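Local atomic coordinates of hepatocyte growth factor-regulated tyrosine kinase substrate (Drosophila melanogaster, PDB entry 1DVP), a protein that is essential for endosome membrane invagination and multivesicular body formation, binds ubiquitin, promotes degradation of activated tyrosine kinase receptors, and is represented here by its VHS and FYVE domains. Residues C30-N34 and Q35-T39; N101-Q104 and K105-L109; F6-N9 and L10-T14. All coordinates share one frame; numbering follows the deposited sequence.

Contact 1: C30-N34 and Q35-T39; sequences CDEIN and QKDVT
Val38 turns its CG1 into the position between its own backbone N and carbonyl carbon (chi1 68°), and Ile33 sets CG1 beside its backbone N. The Ile33 CG1 methylene meets the Val38 CG1 methyl, 3.7 Å apart, the two side chains crossing obliquely. The side chains of Glu32 and Asp37 cross at about a right angle, and their carboxylate planes stand 76° apart. The acid oxygens do not touch: Glu32 OE2 and Asp37 OD2 are 4.6 Å apart. A water lies between them and donates to both, 2.7 Å from Glu32 OE2 and 2.6 Å from Asp37 OD2. This probably eases the proximity of two negative groups. Glu32 is also held by Asn9 at OE1 and by Ser5 at OE2.

The backbone here is a Schellman motif that ends helix 23-34 of the VHS domain. Lys36 leaves the helix with positive phi (70°). Two bonds lead back into the last turn: Asp37 N to Glu32 O at 2.8 Å, and Lys36 N to Ile33 O at 3.1 Å. Val38 N adds a weak bond to Glu32 O. A second water donates to Ile33 O and Val38 O and so ties the last turn to the loop. Gln35 N holds Asp31 O at 2.7 Å, while the Asp31 carboxylate bonds to backbone N atoms of Phe173 and Thr174 of the second subunit.

Contact 2: N101-Q104 and K105-L109; sequences NVRQ and KMLEL
Arg103 and Leu107 lie side by side one helical turn apart and point the same way. Arg103 places CG anti to its backbone N (chi1 161°), which runs the aliphatic part of the chain alongside the leucine. Arg103 CG comes to 4.0 Å from Leu107 CD2, a modest contact at the border of the packed side. That side is made by the buried Val102, Met106 and Leu107, set against Phe93, Phe90 and Leu94. Regular helical bonds join the two segments, such as Leu107 N to Arg103 O at 3.0 Å and Glu108 N to Gln104 O at 3.0 Å.

The polar side is looser. Lys105, bent at chi2 (62°), carries NZ along the helix to Glu108 OE1 in a 2.8 Å salt bridge. NZ meets that oxygen on its syn side, 24° out of the carboxylate plane. NZ also forms a salt bridge with Glu67, its stronger partner, so it lies between two carboxylates. Lys105, Glu108 and Gln104 all remain partly exposed. The Arg103 guanidinium forms a salt bridge with Glu100.

The segments belong to helix 100-116 of the VHS superhelix. Val102, Met106 and Leu107 pack on helix 84-96, Asn101, Lys105 and Leu109 reach helix 56-72, and Leu107 also touches Phe140.

Contact 3: F6-N9 and L10-T14; sequences FCKN and LENAT
Residues 6-9 and 10-14 form consecutive turns of one helix, joined by four backbone bonds of the i to i+4 kind. The first runs from Leu10 N to Phe6 O, the last from Ala13 N to Asn9 O at 2.8 Å. The N-H of Glu11, Asn12 and Ala13 point almost straight at their acceptors, with angles of 167° to 168°. At Leu10, the carbonyl takes two donors from Thr14. Thr14 N and Thr14 OG1 each reach Leu10 O at 2.8 Å, and the hydroxyl arrives from above the carbonyl plane. The threonine side chain is thereby turned back onto its own helix.

Phe6 and Leu10 run side by side in the same direction. Each has CG anti to its backbone N, with Phe6 at chi1 165°. The tip of the ring, Phe6 CZ, meets the methyl Leu10 CD2 at 4.0 Å, and the methyl comes to the ring obliquely. This pair is buried on the inner side of helix 5-14, the first helix of the VHS superhelix. Phe6 packs on Ile29 and Ala43, and Leu10 on Ala46 and Val65. The helix is thus fitted against helices 23-34, 40-51 and 56-72.

Another side of the helix is polar. A water bridges Asn9 and Asn12: it donates to Asn9 OD1 at 2.7 Å and accepts from Asn12 ND2 at 2.6 Å. The bridge gives OD1, the side-chain oxygen of the buried Asn9, a partner; its ND2 goes to Glu32. The aliphatic chain of Lys8 passes Asn12 obliquely, with Lys8 CG 4.1 Å from Asn12 ND2, and the two side chains form no bond. Glu11 folds its CG against Cys7 O at 3.3 Å and sends OE1 to a salt bridge with Lys50.

In the fold
All three contacts lie in the VHS part of the chain, away from the zinc sites, and all touch helix 56-72. Contact 1 is the most exposed: three of its eight touching residues are exposed, against one in contact 3 and none in contact 2. Contacts 1 and 3 touch, with centres about 14 Å apart. The Glu32-Asn9 bond and Phe6 against Val38 join them. Contact 2 stands apart, its centre about 26 Å from that of contact 1. Contacts 2 and 3 lie within helices and have regular i to i+4 bonds and buried apolar faces. Contact 1 instead has Schellman geometry and a water between two carboxylates, and it alone meets the second subunit.

Contact 1: C30-N34 and Q35-T39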
ATOM      1  N   CYS A  30     -20.596   8.530 -11.289  1.00 22.14           N
ATOM      2  CA  CYS A  30     -20.015   9.569 -10.431  1.00 22.57           C
ATOM      3  C   CYS A  30     -18.992  10.417 -11.180  1.00 23.01           C
ATOM      4  O   CYS A  30     -19.023  11.630 -11.085  1.00 22.85           O
ATOM      5  CB  CYS A  30     -19.380   8.929  -9.200  1.00 22.56           C
ATOM      6  SG  CYS A  30     -20.627   8.135  -8.185  1.00 22.51           S
ATOM      7  N   ASP A  31     -18.076   9.791 -11.913  1.00 23.67           N
ATOM      8  CA  ASP A  31     -17.095  10.544 -12.709  1.00 24.48           C
ATOM      9  C   ASP A  31     -17.778  11.445 -13.768  1.00 25.28           C
ATOM     10  O   ASP A  31     -17.398  12.616 -13.950  1.00 24.85           O
ATOM     11  CB  ASP A  31     -16.126   9.576 -13.410  1.00 24.16           C
ATOM     12  CG  ASP A  31     -15.055   9.022 -12.448  1.00 24.20           C
ATOM     13  OD1 ASP A  31     -14.787   9.687 -11.416  1.00 23.51           O
ATOM     14  OD2 ASP A  31     -14.494   7.953 -12.745  1.00 23.02           O
ATOM     15  N   GLU A  32     -18.779  10.896 -14.484  1.00 26.55           N
ATOM     16  CA  GLU A  32     -19.470  11.694 -15.518  1.00 27.44           C
ATOM     17  C   GLU A  32     -20.067  12.962 -14.910  1.00 28.05           C
ATOM     18  O   GLU A  32     -20.031  14.004 -15.544  1.00 28.26           O
ATOM     19  CB  GLU A  32     -20.565  10.882 -16.250  1.00 28.06           C
ATOM     20  CG  GLU A  32     -20.001   9.629 -16.928  1.00 28.67           C
ATOM     21  CD  GLU A  32     -21.020   8.678 -17.593  1.00 28.96           C
ATOM     22  OE1 GLU A  32     -21.875   8.050 -16.909  1.00 28.73           O
ATOM     23  OE2 GLU A  32     -20.919   8.535 -18.830  1.00 29.43           O
ATOM     24  N   ILE A  33     -20.577  12.899 -13.684  1.00 28.54           N
ATOM     25  CA  ILE A  33     -21.151  14.089 -13.070  1.00 29.29           C
ATOM     26  C   ILE A  33     -20.036  15.049 -12.637  1.00 29.90           C
ATOM     27  O   ILE A  33     -20.069  16.268 -12.914  1.00 29.80           O
ATOM     28  CB  ILE A  33     -22.021  13.715 -11.851  1.00 29.08           C
ATOM     29  CG1 ILE A  33     -23.215  12.872 -12.315  1.00 29.24           C
ATOM     30  CG2 ILE A  33     -22.473  14.973 -11.117  1.00 29.00           C
ATOM     31  CD1 ILE A  33     -24.159  12.413 -11.130  1.00 29.20           C
ATOM     32  N   ASN A  34     -19.034  14.482 -11.982  1.00 30.39           N
ATOM     33  CA  ASN A  34     -17.891  15.246 -11.498  1.00 31.20           C
ATOM     34  C   ASN A  34     -17.174  15.952 -12.656  1.00 32.01           C
ATOM     35  O   ASN A  34     -16.745  17.083 -12.510  1.00 31.61           O
ATOM     36  CB  ASN A  34     -16.936  14.309 -10.746  1.00 30.52           C
ATOM     37  CG  ASN A  34     -17.482  13.874  -9.355  1.00 29.99           C
ATOM     38  OD1 ASN A  34     -17.034  12.876  -8.811  1.00 29.72           O
ATOM     39  ND2 ASN A  34     -18.424  14.629  -8.795  1.00 29.25           N
ATOM     40  N   GLN A  35     -17.080  15.292 -13.814  1.00 33.09           N
ATOM     41  CA  GLN A  35     -16.405  15.899 -14.960  1.00 34.40           C
ATOM     42  C   GLN A  35     -17.300  16.773 -15.869  1.00 34.98           C
ATOM     43  O   GLN A  35     -16.859  17.257 -16.895  1.00 35.26           O
ATOM     44  CB  GLN A  35     -15.689  14.812 -15.775  1.00 34.63           C
ATOM     45  CG  GLN A  35     -14.452  14.255 -15.047  1.00 35.40           C
ATOM     46  CD  GLN A  35     -13.741  13.114 -15.791  1.00 35.87           C
ATOM     47  OE1 GLN A  35     -14.370  12.104 -16.165  1.00 36.25           O
ATOM     48  NE2 GLN A  35     -12.405  13.262 -15.991  1.00 36.07           N
ATOM     49  N   LYS A  36     -18.550  16.968 -15.469  1.00 35.86           N
ATOM     50  CA  LYS A  36     -19.528  17.762 -16.217  1.00 36.57           C
ATOM     51  C   LYS A  36     -20.026  17.147 -17.541  1.00 36.90           C
ATOM     52  O   LYS A  36     -20.433  17.870 -18.460  1.00 37.14           O
ATOM     53  CB  LYS A  36     -18.975  19.162 -16.502  1.00 36.94           C
ATOM     54  CG  LYS A  36     -18.236  19.824 -15.349  1.00 37.53           C
ATOM     55  CD  LYS A  36     -19.170  20.313 -14.277  1.00 38.18           C
ATOM     56  CE  LYS A  36     -18.555  21.518 -13.539  1.00 38.51           C
ATOM     57  NZ  LYS A  36     -17.447  21.158 -12.607  1.00 38.98           N
ATOM     58  N   ASP A  37     -19.972  15.833 -17.680  1.00 37.24           N
ATOM     59  CA  ASP A  37     -20.490  15.223 -18.904  1.00 37.52           C
ATOM     60  C   ASP A  37     -22.017  15.335 -18.828  1.00 37.40           C
ATOM     61  O   ASP A  37     -22.712  15.437 -19.828  1.00 37.70           O
ATOM     62  CB  ASP A  37     -20.123  13.744 -18.988  1.00 37.58           C
ATOM     63  CG  ASP A  37     -18.706  13.507 -19.423  1.00 37.61           C
ATOM     64  OD1 ASP A  37     -17.998  14.482 -19.761  1.00 37.83           O
ATOM     65  OD2 ASP A  37     -18.301  12.318 -19.428  1.00 37.61           O
ATOM     66  N   VAL A  38     -22.527  15.313 -17.609  1.00 37.49           N
ATOM     67  CA  VAL A  38     -23.953  15.382 -17.378  1.00 37.47           C
ATOM     68  C   VAL A  38     -24.198  16.253 -16.153  1.00 37.45           C
ATOM     69  O   VAL A  38     -23.434  16.204 -15.177  1.00 37.45           O
ATOM     70  CB  VAL A  38     -24.550  13.943 -17.171  1.00 37.25           C
ATOM     71  CG1 VAL A  38     -24.049  13.331 -15.847  1.00 37.21           C
ATOM     72  CG2 VAL A  38     -26.074  13.995 -17.219  1.00 37.55           C
ATOM     73  N   THR A  39     -25.254  17.057 -16.204  1.00 37.45           N
ATOM     74  CA  THR A  39     -25.577  17.923 -15.079  1.00 37.30           C
ATOM     75  C   THR A  39     -26.232  17.183 -13.918  1.00 37.26           C
ATOM     76  O   THR A  39     -26.811  16.110 -14.089  1.00 37.34           O
ATOM     77  CB  THR A  39     -26.549  19.095 -15.483  1.00 37.11           C
ATOM     78  OG1 THR A  39     -27.896  18.610 -15.531  1.00 37.05           O
ATOM     79  CG2 THR A  39     -26.143  19.683 -16.845  1.00 37.28           C
TER
HETATM   80  O   HOH W   1     -20.151  10.658 -20.271  1.00 34.69           O
HETATM   81  O   HOH W   2     -22.229  17.675 -13.453  1.00 38.26           O

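Contact 2: N101-Q104 and K105-L109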
ATOM      1  N   ASN A 101     -38.559  -3.448   0.509  1.00 50.38           N
ATOM      2  CA  ASN A 101     -37.101  -3.354   0.368  1.00 49.60           C
ATOM      3  C   ASN A 101     -36.734  -1.933  -0.089  1.00 48.91           C
ATOM      4  O   ASN A 101     -35.708  -1.376   0.320  1.00 48.84           O
ATOM      5  CB  ASN A 101     -36.596  -4.382  -0.661  1.00 49.76           C
ATOM      6  CG  ASN A 101     -36.919  -3.976  -2.091  1.00 49.84           C
ATOM      7  OD1 ASN A 101     -38.054  -3.589  -2.393  1.00 50.09           O
ATOM      8  ND2 ASN A 101     -35.924  -4.060  -2.980  1.00 49.78           N
ATOM      9  N   VAL A 102     -37.589  -1.362  -0.931  1.00 48.13           N
ATOM     10  CA  VAL A 102     -37.396  -0.015  -1.445  1.00 47.34           C
ATOM     11  C   VAL A 102     -37.624   1.015  -0.339  1.00 46.79           C
ATOM     12  O   VAL A 102     -36.864   1.984  -0.205  1.00 46.60           O
ATOM     13  CB  VAL A 102     -38.379   0.293  -2.589  1.00 47.46           C
ATOM     14  CG1 VAL A 102     -38.134   1.696  -3.109  1.00 47.37           C
ATOM     15  CG2 VAL A 102     -38.231  -0.724  -3.705  1.00 47.34           C
ATOM     16  N   ARG A 103     -38.692   0.809   0.439  1.00 46.04           N
ATOM     17  CA  ARG A 103     -39.050   1.704   1.535  1.00 45.21           C
ATOM     18  C   ARG A 103     -37.985   1.721   2.651  1.00 44.62           C
ATOM     19  O   ARG A 103     -37.673   2.789   3.210  1.00 44.27           O
ATOM     20  CB  ARG A 103     -40.412   1.304   2.115  1.00 45.21           C
ATOM     21  CG  ARG A 103     -40.644   1.849   3.510  1.00 45.24           C
ATOM     22  CD  ARG A 103     -42.027   1.461   4.041  1.00 45.46           C
ATOM     23  NE  ARG A 103     -43.053   1.747   3.046  1.00 45.59           N
ATOM     24  CZ  ARG A 103     -43.631   0.831   2.275  1.00 45.53           C
ATOM     25  NH1 ARG A 103     -43.297  -0.451   2.381  1.00 45.40           N
ATOM     26  NH2 ARG A 103     -44.531   1.208   1.379  1.00 45.48           N
ATOM     27  N   GLN A 104     -37.449   0.540   2.964  1.00 43.85           N
ATOM     28  CA  GLN A 104     -36.409   0.394   3.977  1.00 43.26           C
ATOM     29  C   GLN A 104     -35.127   1.119   3.557  1.00 42.73           C
ATOM     30  O   GLN A 104     -34.490   1.800   4.365  1.00 42.49           O
ATOM     31  CB  GLN A 104     -36.083  -1.082   4.225  1.00 43.46           C
ATOM     32  CG  GLN A 104     -37.076  -1.793   5.143  1.00 44.06           C
ATOM     33  CD  GLN A 104     -37.592  -0.874   6.235  1.00 44.29           C
ATOM     34  OE1 GLN A 104     -38.630  -0.260   6.076  1.00 44.81           O
ATOM     35  NE2 GLN A 104     -36.854  -0.758   7.331  1.00 44.47           N
ATOM     36  N   LYS A 105     -34.768   0.986   2.288  1.00 42.06           N
ATOM     37  CA  LYS A 105     -33.552   1.616   1.800  1.00 41.56           C
ATOM     38  C   LYS A 105     -33.684   3.127   1.835  1.00 41.35           C
ATOM     39  O   LYS A 105     -32.733   3.832   2.168  1.00 41.15           O
ATOM     40  CB  LYS A 105     -33.227   1.128   0.375  1.00 41.19           C
ATOM     41  CG  LYS A 105     -31.934   1.710  -0.213  1.00 40.66           C
ATOM     42  CD  LYS A 105     -30.686   1.330   0.595  1.00 39.89           C
ATOM     43  CE  LYS A 105     -29.453   2.088   0.060  1.00 39.71           C
ATOM     44  NZ  LYS A 105     -28.185   1.635   0.702  1.00 38.92           N
ATOM     45  N   MET A 106     -34.869   3.630   1.511  1.00 41.52           N
ATOM     46  CA  MET A 106     -35.080   5.076   1.513  1.00 41.46           C
ATOM     47  C   MET A 106     -35.040   5.634   2.938  1.00 40.89           C
ATOM     48  O   MET A 106     -34.516   6.733   3.173  1.00 40.99           O
ATOM     49  CB  MET A 106     -36.412   5.421   0.855  1.00 42.46           C
ATOM     50  CG  MET A 106     -36.638   6.906   0.590  1.00 43.60           C
ATOM     51  SD  MET A 106     -35.498   7.662  -0.655  1.00 45.50           S
ATOM     52  CE  MET A 106     -34.311   8.359   0.431  1.00 44.46           C
ATOM     53  N   LEU A 107     -35.596   4.873   3.880  1.00 40.16           N
ATOM     54  CA  LEU A 107     -35.634   5.268   5.278  1.00 39.39           C
ATOM     55  C   LEU A 107     -34.209   5.357   5.796  1.00 38.85           C
ATOM     56  O   LEU A 107     -33.853   6.294   6.498  1.00 38.77           O
ATOM     57  CB  LEU A 107     -36.453   4.258   6.094  1.00 39.24           C
ATOM     58  CG  LEU A 107     -37.793   4.774   6.679  1.00 38.95           C
ATOM     59  CD1 LEU A 107     -38.254   6.069   6.001  1.00 38.75           C
ATOM     60  CD2 LEU A 107     -38.850   3.666   6.554  1.00 38.97           C
ATOM     61  N   GLU A 108     -33.398   4.372   5.446  1.00 38.30           N
ATOM     62  CA  GLU A 108     -31.986   4.360   5.826  1.00 37.73           C
ATOM     63  C   GLU A 108     -31.237   5.594   5.258  1.00 37.38           C
ATOM     64  O   GLU A 108     -30.496   6.250   5.982  1.00 37.37           O
ATOM     65  CB  GLU A 108     -31.340   3.062   5.305  1.00 37.77           C
ATOM     66  CG  GLU A 108     -29.797   2.992   5.334  1.00 37.61           C
ATOM     67  CD  GLU A 108     -29.258   1.984   4.288  1.00 37.78           C
ATOM     68  OE1 GLU A 108     -28.494   2.393   3.390  1.00 37.05           O
ATOM     69  OE2 GLU A 108     -29.626   0.785   4.354  1.00 37.95           O
ATOM     70  N   LEU A 109     -31.456   5.914   3.984  1.00 36.89           N
ATOM     71  CA  LEU A 109     -30.781   7.040   3.329  1.00 36.49           C
ATOM     72  C   LEU A 109     -31.170   8.360   3.982  1.00 36.24           C
ATOM     73  O   LEU A 109     -30.323   9.199   4.260  1.00 35.97           O
ATOM     74  CB  LEU A 109     -31.094   7.073   1.816  1.00 36.37           C
ATOM     75  CG  LEU A 109     -30.576   5.868   0.985  1.00 36.44           C
ATOM     76  CD1 LEU A 109     -30.920   6.063  -0.475  1.00 36.29           C
ATOM     77  CD2 LEU A 109     -29.074   5.699   1.120  1.00 36.44           C
TER

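Contact 3: F6-N9 and L10-T14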
ATOM      1  N   PHE A   6     -24.021   8.339 -20.058  1.00 41.82           N
ATOM      2  CA  PHE A   6     -24.627   8.318 -18.742  1.00 40.77           C
ATOM      3  C   PHE A   6     -25.872   7.394 -18.694  1.00 40.19           C
ATOM      4  O   PHE A   6     -25.970   6.533 -17.823  1.00 39.88           O
ATOM      5  CB  PHE A   6     -25.022   9.732 -18.314  1.00 40.46           C
ATOM      6  CG  PHE A   6     -25.958   9.771 -17.140  1.00 40.28           C
ATOM      7  CD1 PHE A   6     -25.515   9.461 -15.861  1.00 40.16           C
ATOM      8  CD2 PHE A   6     -27.313  10.080 -17.322  1.00 40.35           C
ATOM      9  CE1 PHE A   6     -26.398   9.448 -14.787  1.00 40.04           C
ATOM     10  CE2 PHE A   6     -28.209  10.070 -16.244  1.00 40.34           C
ATOM     11  CZ  PHE A   6     -27.754   9.752 -14.979  1.00 40.10           C
ATOM     12  N   CYS A   7     -26.811   7.582 -19.629  1.00 39.44           N
ATOM     13  CA  CYS A   7     -28.011   6.771 -19.635  1.00 38.87           C
ATOM     14  C   CYS A   7     -27.709   5.280 -19.802  1.00 37.95           C
ATOM     15  O   CYS A   7     -28.351   4.444 -19.179  1.00 37.75           O
ATOM     16  CB  CYS A   7     -29.011   7.290 -20.686  1.00 39.38           C
ATOM     17  SG  CYS A   7     -29.976   8.721 -20.033  1.00 41.51           S
ATOM     18  N   LYS A   8     -26.710   4.938 -20.594  1.00 36.67           N
ATOM     19  CA  LYS A   8     -26.387   3.529 -20.748  1.00 35.63           C
ATOM     20  C   LYS A   8     -25.813   2.985 -19.427  1.00 34.80           C
ATOM     21  O   LYS A   8     -26.044   1.834 -19.061  1.00 34.59           O
ATOM     22  CB  LYS A   8     -25.375   3.321 -21.888  1.00 35.97           C
ATOM     23  CG  LYS A   8     -24.767   1.901 -21.943  1.00 36.44           C
ATOM     24  CD  LYS A   8     -25.319   1.065 -23.123  1.00 36.89           C
ATOM     25  CE  LYS A   8     -24.997  -0.422 -22.976  1.00 36.96           C
ATOM     26  NZ  LYS A   8     -23.561  -0.634 -22.628  1.00 37.03           N
ATOM     27  N   ASN A   9     -25.045   3.809 -18.722  1.00 33.59           N
ATOM     28  CA  ASN A   9     -24.481   3.360 -17.462  1.00 32.49           C
ATOM     29  C   ASN A   9     -25.600   3.223 -16.417  1.00 31.73           C
ATOM     30  O   ASN A   9     -25.579   2.311 -15.621  1.00 31.25           O
ATOM     31  CB  ASN A   9     -23.369   4.326 -16.975  1.00 32.29           C
ATOM     32  CG  ASN A   9     -22.126   4.329 -17.885  1.00 32.33           C
ATOM     33  OD1 ASN A   9     -21.674   3.294 -18.370  1.00 32.25           O
ATOM     34  ND2 ASN A   9     -21.563   5.519 -18.099  1.00 32.53           N
ATOM     35  N   LEU A  10     -26.582   4.121 -16.424  1.00 31.07           N
ATOM     36  CA  LEU A  10     -27.671   4.027 -15.451  1.00 30.78           C
ATOM     37  C   LEU A  10     -28.534   2.772 -15.752  1.00 30.72           C
ATOM     38  O   LEU A  10     -28.932   2.039 -14.835  1.00 30.34           O
ATOM     39  CB  LEU A  10     -28.524   5.301 -15.464  1.00 30.23           C
ATOM     40  CG  LEU A  10     -29.618   5.481 -14.407  1.00 30.23           C
ATOM     41  CD1 LEU A  10     -29.013   5.574 -12.950  1.00 30.23           C
ATOM     42  CD2 LEU A  10     -30.398   6.749 -14.735  1.00 29.72           C
ATOM     43  N   GLU A  11     -28.812   2.530 -17.034  1.00 30.77           N
ATOM     44  CA  GLU A  11     -29.551   1.322 -17.413  1.00 31.36           C
ATOM     45  C   GLU A  11     -28.798   0.116 -16.838  1.00 31.29           C
ATOM     46  O   GLU A  11     -29.373  -0.711 -16.151  1.00 31.27           O
ATOM     47  CB  GLU A  11     -29.619   1.162 -18.936  1.00 31.85           C
ATOM     48  CG  GLU A  11     -30.565   2.075 -19.619  1.00 33.02           C
ATOM     49  CD  GLU A  11     -32.018   1.730 -19.386  1.00 33.81           C
ATOM     50  OE1 GLU A  11     -32.881   2.488 -19.894  1.00 34.40           O
ATOM     51  OE2 GLU A  11     -32.306   0.728 -18.705  1.00 34.13           O
ATOM     52  N   ASN A  12     -27.510   0.034 -17.141  1.00 31.15           N
ATOM     53  CA  ASN A  12     -26.667  -1.051 -16.641  1.00 31.47           C
ATOM     54  C   ASN A  12     -26.750  -1.189 -15.126  1.00 31.39           C
ATOM     55  O   ASN A  12     -27.024  -2.256 -14.618  1.00 31.15           O
ATOM     56  CB  ASN A  12     -25.198  -0.831 -17.003  1.00 31.71           C
ATOM     57  CG  ASN A  12     -24.874  -1.190 -18.457  1.00 31.96           C
ATOM     58  OD1 ASN A  12     -25.643  -1.867 -19.132  1.00 32.28           O
ATOM     59  ND2 ASN A  12     -23.716  -0.744 -18.930  1.00 31.87           N
ATOM     60  N   ALA A  13     -26.505  -0.091 -14.416  1.00 31.63           N
ATOM     61  CA  ALA A  13     -26.525  -0.076 -12.951  1.00 31.80           C
ATOM     62  C   ALA A  13     -27.897  -0.386 -12.291  1.00 32.06           C
ATOM     63  O   ALA A  13     -27.969  -0.870 -11.137  1.00 31.82           O
ATOM     64  CB  ALA A  13     -25.997   1.265 -12.469  1.00 31.39           C
ATOM     65  N   THR A  14     -28.994  -0.090 -12.978  1.00 32.60           N
ATOM     66  CA  THR A  14     -30.304  -0.362 -12.367  1.00 33.01           C
ATOM     67  C   THR A  14     -31.018  -1.574 -12.981  1.00 33.49           C
ATOM     68  O   THR A  14     -32.192  -1.821 -12.701  1.00 33.68           O
ATOM     69  CB  THR A  14     -31.239   0.816 -12.512  1.00 33.16           C
ATOM     70  OG1 THR A  14     -31.381   1.114 -13.908  1.00 33.13           O
ATOM     71  CG2 THR A  14     -30.712   2.009 -11.743  1.00 33.15           C
TER
HETATM   72  O   HOH W   3     -21.695   0.627 -18.092  1.00 36.60           O